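Local coordinates for uncharacterized protein (Desulfotomaculum acetoxidans, PDB 3U4Y) that is of unknown function but folds as a seven-bladed beta-propeller whose sequence partly matches the lactonase family, at residues D28-L33 with G308-I313; N140-I145 with L203-P208. All blocks are in the same frame, centred on the assembly; numbering follows the deposited sequence.

Both contacts join neighbouring blades of one propeller, at places far apart on the ring. Contact 1 (28-33 with 308-313) brings the blade built from strands near both chain ends against the blade that runs from strand 278-280 to strand 306-309; its centre lies about 21 Å from the centre of the chain. Contact 2 (140-145 with 203-208) joins the blade containing strand 142-147 to the one containing strand 199-204, its centre about 16 Å from that of the chain. The two lie on opposite sides of it, their centres about 36 Å and their nearest atoms about 27 Å apart, so neither touches the other. In sequence, contact 2 is nested within the 274 residues between the segments of contact 1. No active site is established for either to be related to.

Contact 1 of 2, residues D28-L33 with G308-I313; sequences DTLEIL and GYVAGI
Leu-30 and Val-310 form the centre of this contact, their side chains crossing at roughly a right angle. Their approach is apolar, with Leu-30 CB 4.1 Å from Val-310 CG1. Two backbone carbonyls come close without bonding: Leu-30 O rests 3.6 Å from Val-310 CA, and at the far end of the leucine side chain Leu-30 CD1 is 4.0 Å from Gly-308 O. A second apolar patch follows, where Ile-32 and Ile-313 pass alongside one another, running opposite ways, with Ile-32 CG1 and Ile-313 CG1 3.9 Å apart. The end of Ile-32 lies beside Ala-311.

In the central pair, Leu-30 CG and Val-310 CG1 are each set anti to their own carbonyl carbon (chi1 -66° in both). Behind them, a type II turn from Val-310 to Ile-313 redirects the chain, with Gly-312 at positive phi (51°). Backbone hydrogen bonds tie Gly-308 to Val-299 and Val-310 to Leu-297, and Ile-313 packs on Val-14 and Ser-23 of the next blade. The arrangement is that of an interblade junction of a beta-propeller: the chain leaves the outermost strand 306-309 and crosses to the blade holding both strand 32-37 and the C-terminal strand 319-321.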
ATOM      1  N   ASP A  28      15.822 -12.219  -5.583  1.00 54.74           N
ATOM      2  CA  ASP A  28      17.238 -12.556  -5.800  1.00 60.60           C
ATOM      3  C   ASP A  28      17.649 -12.563  -7.261  1.00 57.45           C
ATOM      4  O   ASP A  28      18.469 -11.753  -7.698  1.00 57.19           O
ATOM      5  CB  ASP A  28      17.543 -13.959  -5.262  1.00 70.11           C
ATOM      6  CG  ASP A  28      17.326 -14.085  -3.769  1.00 69.21           C
ATOM      7  OD1 ASP A  28      17.898 -13.268  -3.004  1.00 67.33           O
ATOM      8  OD2 ASP A  28      16.578 -15.011  -3.372  1.00 59.33           O
ATOM      9  N   THR A  29      17.104 -13.536  -7.988  1.00 51.86           N
ATOM     10  CA  THR A  29      17.405 -13.751  -9.398  1.00 54.41           C
ATOM     11  C   THR A  29      16.733 -12.719 -10.281  1.00 60.80           C
ATOM     12  O   THR A  29      17.246 -12.373 -11.350  1.00 61.58           O
ATOM     13  CB  THR A  29      16.879 -15.110  -9.856  1.00 55.67           C
ATOM     14  OG1 THR A  29      15.729 -15.455  -9.077  1.00 50.99           O
ATOM     15  CG2 THR A  29      17.938 -16.181  -9.685  1.00 66.48           C
ATOM     16  N   LEU A  30      15.566 -12.260  -9.840  1.00 64.08           N
ATOM     17  CA  LEU A  30      14.772 -11.309 -10.602  1.00 60.50           C
ATOM     18  C   LEU A  30      14.130 -11.969 -11.814  1.00 64.70           C
ATOM     19  O   LEU A  30      14.268 -11.488 -12.943  1.00 70.63           O
ATOM     20  CB  LEU A  30      15.622 -10.115 -11.029  1.00 48.28           C
ATOM     21  CG  LEU A  30      16.064  -9.299  -9.825  1.00 40.41           C
ATOM     22  CD1 LEU A  30      16.695  -7.971 -10.239  1.00 38.78           C
ATOM     23  CD2 LEU A  30      14.854  -9.083  -8.956  1.00 38.00           C
ATOM     24  N   GLU A  31      13.436 -13.075 -11.567  1.00 55.20           N
ATOM     25  CA  GLU A  31      12.707 -13.772 -12.609  1.00 55.51           C
ATOM     26  C   GLU A  31      11.365 -14.189 -12.039  1.00 50.22           C
ATOM     27  O   GLU A  31      11.178 -14.191 -10.817  1.00 46.06           O
ATOM     28  CB  GLU A  31      13.489 -14.994 -13.071  1.00 66.38           C
ATOM     29  CG  GLU A  31      14.851 -14.667 -13.664  1.00 83.22           C
ATOM     30  CD  GLU A  31      15.793 -15.862 -13.659  1.00 94.45           C
ATOM     31  OE1 GLU A  31      15.322 -16.984 -13.372  1.00 97.77           O
ATOM     32  OE2 GLU A  31      17.002 -15.679 -13.930  1.00 95.04           O
ATOM     33  N   ILE A  32      10.425 -14.530 -12.913  1.00 45.04           N
ATOM     34  CA  ILE A  32       9.104 -14.958 -12.453  1.00 49.62           C
ATOM     35  C   ILE A  32       9.190 -16.259 -11.647  1.00 54.46           C
ATOM     36  O   ILE A  32      10.168 -16.995 -11.736  1.00 59.15           O
ATOM     37  CB  ILE A  32       8.088 -15.137 -13.618  1.00 35.66           C
ATOM     38  CG1 ILE A  32       7.991 -13.875 -14.472  1.00 40.70           C
ATOM     39  CG2 ILE A  32       6.723 -15.522 -13.091  1.00 33.12           C
ATOM     40  CD1 ILE A  32       9.226 -13.666 -15.305  1.00 50.03           C
ATOM     41  N   LEU A  33       8.152 -16.531 -10.866  1.00 47.62           N
ATOM     42  CA  LEU A  33       8.073 -17.728 -10.046  1.00 41.20           C
ATOM     43  C   LEU A  33       6.846 -18.549 -10.402  1.00 42.92           C
ATOM     44  O   LEU A  33       6.935 -19.754 -10.634  1.00 31.12           O
ATOM     45  CB  LEU A  33       7.939 -17.330  -8.585  1.00 42.72           C
ATOM     46  CG  LEU A  33       9.059 -17.735  -7.657  1.00 44.45           C
ATOM     47  CD1 LEU A  33      10.372 -17.341  -8.295  1.00 45.29           C
ATOM     48  CD2 LEU A  33       8.842 -17.028  -6.345  1.00 46.27           C
ATOM     49  N   GLY A 308      18.354  -3.922 -12.609  1.00 38.38           N
ATOM     50  CA  GLY A 308      17.781  -4.709 -13.688  1.00 39.49           C
ATOM     51  C   GLY A 308      16.295  -4.930 -13.489  1.00 51.77           C
ATOM     52  O   GLY A 308      15.799  -4.752 -12.378  1.00 54.79           O
ATOM     53  N   TYR A 309      15.584  -5.320 -14.551  1.00 58.59           N
ATOM     54  CA  TYR A 309      14.134  -5.553 -14.479  1.00 57.02           C
ATOM     55  C   TYR A 309      13.810  -7.050 -14.438  1.00 57.42           C
ATOM     56  O   TYR A 309      14.700  -7.877 -14.657  1.00 68.67           O
ATOM     57  CB  TYR A 309      13.405  -4.847 -15.636  1.00 49.99           C
ATOM     58  CG  TYR A 309      13.637  -5.430 -17.024  1.00 63.65           C
ATOM     59  CD1 TYR A 309      12.574  -5.936 -17.774  1.00 72.50           C
ATOM     60  CD2 TYR A 309      14.910  -5.465 -17.595  1.00 70.11           C
ATOM     61  CE1 TYR A 309      12.775  -6.470 -19.052  1.00 77.55           C
ATOM     62  CE2 TYR A 309      15.121  -5.996 -18.879  1.00 75.31           C
ATOM     63  CZ  TYR A 309      14.048  -6.500 -19.598  1.00 80.52           C
ATOM     64  OH  TYR A 309      14.239  -7.030 -20.861  1.00 85.95           O
ATOM     65  N   VAL A 310      12.560  -7.407 -14.136  1.00 43.85           N
ATOM     66  CA  VAL A 310      12.157  -8.814 -14.185  1.00 49.09           C
ATOM     67  C   VAL A 310      11.581  -9.156 -15.549  1.00 64.55           C
ATOM     68  O   VAL A 310      10.860  -8.363 -16.159  1.00 76.81           O
ATOM     69  CB  VAL A 310      11.131  -9.218 -13.099  1.00 44.85           C
ATOM     70  CG1 VAL A 310      11.728  -9.124 -11.718  1.00 35.10           C
ATOM     71  CG2 VAL A 310       9.914  -8.364 -13.201  1.00 57.13           C
ATOM     72  N   ALA A 311      11.916 -10.348 -16.017  1.00 65.59           N
ATOM     73  CA  ALA A 311      11.533 -10.812 -17.337  1.00 60.18           C
ATOM     74  C   ALA A 311      10.031 -10.931 -17.539  1.00 46.18           C
ATOM     75  O   ALA A 311       9.331 -11.579 -16.768  1.00 46.48           O
ATOM     76  CB  ALA A 311      12.163 -12.150 -17.571  1.00 81.40           C
ATOM     77  N   GLY A 312       9.534 -10.318 -18.597  1.00 38.88           N
ATOM     78  CA  GLY A 312       8.153 -10.524 -18.995  1.00 35.41           C
ATOM     79  C   GLY A 312       7.054 -10.352 -17.957  1.00 42.50           C
ATOM     80  O   GLY A 312       6.110 -11.140 -17.927  1.00 35.47           O
ATOM     81  N   ILE A 313       7.156  -9.328 -17.111  1.00 54.21           N
ATOM     82  CA  ILE A 313       6.026  -8.918 -16.275  1.00 45.25           C
ATOM     83  C   ILE A 313       5.587  -7.542 -16.734  1.00 45.55           C
ATOM     84  O   ILE A 313       6.392  -6.614 -16.767  1.00 58.76           O
ATOM     85  CB  ILE A 313       6.376  -8.804 -14.776  1.00 38.04           C
ATOM     86  CG1 ILE A 313       6.698 -10.164 -14.156  1.00 44.88           C
ATOM     87  CG2 ILE A 313       5.219  -8.197 -14.016  1.00 26.38           C
ATOM     88  CD1 ILE A 313       6.854 -10.101 -12.649  1.00 34.72           C
TER

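Contact 2 of 2, residues N140-I145 with L203-P208; sequences NGLILI and LETQNP
The better-buried part of this contact is apolar and formed by branches rather than backbones, since even the nearest CA pair, Leu-142 and Pro-208, is 7.0 Å apart. Leu-142, with CG anti to the backbone N (chi1 163°), directs CD2 to 4.3 Å from Pro-208 CB. The same methyl is a longer 4.5 Å from Thr-205 CG2, which Leu-144 CD2 approaches at 4.3 Å. The Thr-205 methyl is thus met by two leucines from alternate positions of strand 142-147, while its hydroxyl bonds to the carbonyl of Gly-187. Phe-183 of strand 178-183, in the same blade as Thr-205, touches Leu-142, Leu-144 and Thr-205 and adds to the cluster.

Toward the more exposed end, several meeting branches give way to a single atom pair. Asn-140 and Pro-208, both partly exposed, point at each other end to end, with Asn-140 ND2 4.0 Å from Pro-208 CG. The amide is held through its oxygen: Leu-142 N donates to Asn-140 OD1 over 3.0 Å, closing an Asx turn. This bond is nearly straight at the hydrogen, but its donor stands 48° out of the carbonyl plane. Ser-136 OG is a second hydrogen-bond partner of Asn-140 OD1, and chi1 of 66° puts CG in the crowded position between the backbone N and carbonyl carbon. An alanine here would remove both bonds to OD1 and the amide that meets Pro-208, and would probably loosen the turn leading into strand 142-147.

The whole is characteristic of adjacent beta-propeller blades packing face to face: leucines of the second strand, 142-147, meet the loop after strand 199-204, the third strand of the next blade.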
ATOM      1  N   ASN A 140      -3.468  -1.051  18.183  1.00 46.42           N
ATOM      2  CA  ASN A 140      -4.516  -0.206  18.730  1.00 38.58           C
ATOM      3  C   ASN A 140      -5.667  -0.134  17.759  1.00 40.87           C
ATOM      4  O   ASN A 140      -6.732   0.377  18.097  1.00 49.67           O
ATOM      5  CB  ASN A 140      -4.005   1.197  19.041  1.00 47.13           C
ATOM      6  CG  ASN A 140      -3.605   1.955  17.800  1.00 59.56           C
ATOM      7  OD1 ASN A 140      -3.795   1.477  16.684  1.00 64.35           O
ATOM      8  ND2 ASN A 140      -3.053   3.149  17.984  1.00 65.98           N
ATOM      9  N   GLY A 141      -5.439  -0.635  16.543  1.00 36.73           N
ATOM     10  CA  GLY A 141      -6.502  -0.795  15.558  1.00 37.01           C
ATOM     11  C   GLY A 141      -7.044   0.467  14.900  1.00 31.97           C
ATOM     12  O   GLY A 141      -8.187   0.513  14.444  1.00 20.50           O
ATOM     13  N   LEU A 142      -6.213   1.497  14.854  1.00 37.17           N
ATOM     14  CA  LEU A 142      -6.562   2.727  14.182  1.00 31.32           C
ATOM     15  C   LEU A 142      -6.391   2.601  12.676  1.00 39.51           C
ATOM     16  O   LEU A 142      -5.413   2.022  12.196  1.00 40.90           O
ATOM     17  CB  LEU A 142      -5.672   3.843  14.682  1.00 21.98           C
ATOM     18  CG  LEU A 142      -5.666   5.069  13.777  1.00 28.12           C
ATOM     19  CD1 LEU A 142      -6.984   5.827  13.949  1.00 10.78           C
ATOM     20  CD2 LEU A 142      -4.444   5.923  14.082  1.00  9.68           C
ATOM     21  N   ILE A 143      -7.344   3.176  11.949  1.00 36.69           N
ATOM     22  CA  ILE A 143      -7.353   3.195  10.496  1.00 30.92           C
ATOM     23  C   ILE A 143      -7.535   4.619   9.975  1.00 31.47           C
ATOM     24  O   ILE A 143      -8.370   5.381  10.454  1.00 34.47           O
ATOM     25  CB  ILE A 143      -8.542   2.410   9.958  1.00 32.69           C
ATOM     26  CG1 ILE A 143      -8.424   0.937  10.318  1.00 35.21           C
ATOM     27  CG2 ILE A 143      -8.653   2.587   8.454  1.00 34.00           C
ATOM     28  CD1 ILE A 143      -9.742   0.210  10.228  1.00 36.97           C
ATOM     29  N   LEU A 144      -6.766   4.958   8.962  1.00 22.29           N
ATOM     30  CA  LEU A 144      -6.831   6.274   8.385  1.00 23.77           C
ATOM     31  C   LEU A 144      -6.894   6.120   6.897  1.00 29.91           C
ATOM     32  O   LEU A 144      -6.232   5.251   6.336  1.00 35.28           O
ATOM     33  CB  LEU A 144      -5.562   7.056   8.719  1.00 28.28           C
ATOM     34  CG  LEU A 144      -5.444   8.071   9.856  1.00 23.87           C
ATOM     35  CD1 LEU A 144      -6.273   7.710  11.074  1.00 26.52           C
ATOM     36  CD2 LEU A 144      -3.975   8.164  10.195  1.00 18.66           C
ATOM     37  N   ILE A 145      -7.665   6.994   6.257  1.00 29.94           N
ATOM     38  CA  ILE A 145      -7.822   6.991   4.811  1.00 18.76           C
ATOM     39  C   ILE A 145      -7.711   8.415   4.338  1.00 19.17           C
ATOM     40  O   ILE A 145      -7.978   9.335   5.097  1.00 28.51           O
ATOM     41  CB  ILE A 145      -9.213   6.480   4.409  1.00 23.79           C
ATOM     42  CG1 ILE A 145     -10.283   7.372   5.041  1.00 28.52           C
ATOM     43  CG2 ILE A 145      -9.397   5.022   4.811  1.00 11.35           C
ATOM     44  CD1 ILE A 145     -11.617   7.300   4.387  1.00 31.79           C
ATOM     45  N   LEU A 203       1.751  13.199  10.560  1.00 22.69           N
ATOM     46  CA  LEU A 203       0.737  13.269  11.600  1.00 25.06           C
ATOM     47  C   LEU A 203       1.179  12.557  12.851  1.00 30.70           C
ATOM     48  O   LEU A 203       1.828  11.516  12.767  1.00 33.65           O
ATOM     49  CB  LEU A 203      -0.559  12.638  11.123  1.00 27.13           C
ATOM     50  CG  LEU A 203      -1.568  13.470  10.365  1.00 19.43           C
ATOM     51  CD1 LEU A 203      -0.847  14.344   9.391  1.00 50.68           C
ATOM     52  CD2 LEU A 203      -2.436  12.495   9.653  1.00 16.29           C
ATOM     53  N   GLU A 204       0.805  13.130  13.998  1.00 29.33           N
ATOM     54  CA  GLU A 204       1.072  12.558  15.306  1.00 34.87           C
ATOM     55  C   GLU A 204      -0.055  11.600  15.627  1.00 40.62           C
ATOM     56  O   GLU A 204      -1.208  12.006  15.792  1.00 48.05           O
ATOM     57  CB  GLU A 204       1.147  13.651  16.375  1.00 55.96           C
ATOM     58  CG  GLU A 204       2.555  14.191  16.673  1.00 77.03           C
ATOM     59  CD  GLU A 204       3.203  13.561  17.918  1.00 93.41           C
ATOM     60  OE1 GLU A 204       2.598  12.629  18.507  1.00102.37           O
ATOM     61  OE2 GLU A 204       4.319  14.002  18.306  1.00 86.09           O
ATOM     62  N   THR A 205       0.290  10.321  15.715  1.00 34.01           N
ATOM     63  CA  THR A 205      -0.704   9.265  15.813  1.00 27.69           C
ATOM     64  C   THR A 205      -0.480   8.405  17.040  1.00 35.68           C
ATOM     65  O   THR A 205      -1.236   7.474  17.293  1.00 34.79           O
ATOM     66  CB  THR A 205      -0.678   8.377  14.566  1.00 28.27           C
ATOM     67  OG1 THR A 205       0.680   8.094  14.204  1.00 34.12           O
ATOM     68  CG2 THR A 205      -1.329   9.085  13.410  1.00 24.27           C
ATOM     69  N   GLN A 206       0.563   8.714  17.802  1.00 45.05           N
ATOM     70  CA  GLN A 206       0.793   8.006  19.050  1.00 44.66           C
ATOM     71  C   GLN A 206      -0.455   8.023  19.924  1.00 42.18           C
ATOM     72  O   GLN A 206      -0.791   7.025  20.538  1.00 38.33           O
ATOM     73  CB  GLN A 206       1.956   8.604  19.822  1.00 56.67           C
ATOM     74  CG  GLN A 206       2.326   7.763  21.041  1.00 67.70           C
ATOM     75  CD  GLN A 206       3.386   8.409  21.899  1.00 71.41           C
ATOM     76  OE1 GLN A 206       3.612   9.615  21.818  1.00 85.30           O
ATOM     77  NE2 GLN A 206       4.044   7.613  22.728  1.00 61.62           N
ATOM     78  N   ASN A 207      -1.136   9.162  20.004  1.00 47.95           N
ATOM     79  CA  ASN A 207      -2.429   9.185  20.669  1.00 36.85           C
ATOM     80  C   ASN A 207      -3.499   9.363  19.628  1.00 44.02           C
ATOM     81  O   ASN A 207      -3.637  10.452  19.066  1.00 52.60           O
ATOM     82  CB  ASN A 207      -2.531  10.295  21.704  1.00 27.15           C
ATOM     83  CG  ASN A 207      -3.776  10.164  22.555  1.00 33.95           C
ATOM     84  OD1 ASN A 207      -4.775   9.612  22.115  1.00 34.75           O
ATOM     85  ND2 ASN A 207      -3.718  10.650  23.787  1.00 45.23           N
ATOM     86  N   PRO A 208      -4.247   8.284  19.350  1.00 41.54           N
ATOM     87  CA  PRO A 208      -5.274   8.249  18.304  1.00 37.00           C
ATOM     88  C   PRO A 208      -6.534   9.007  18.691  1.00 36.39           C
ATOM     89  O   PRO A 208      -7.320   9.330  17.806  1.00 42.48           O
ATOM     90  CB  PRO A 208      -5.549   6.751  18.133  1.00 29.86           C
ATOM     91  CG  PRO A 208      -5.201   6.166  19.428  1.00 31.24           C
ATOM     92  CD  PRO A 208      -4.053   6.961  19.965  1.00 35.95           C
TER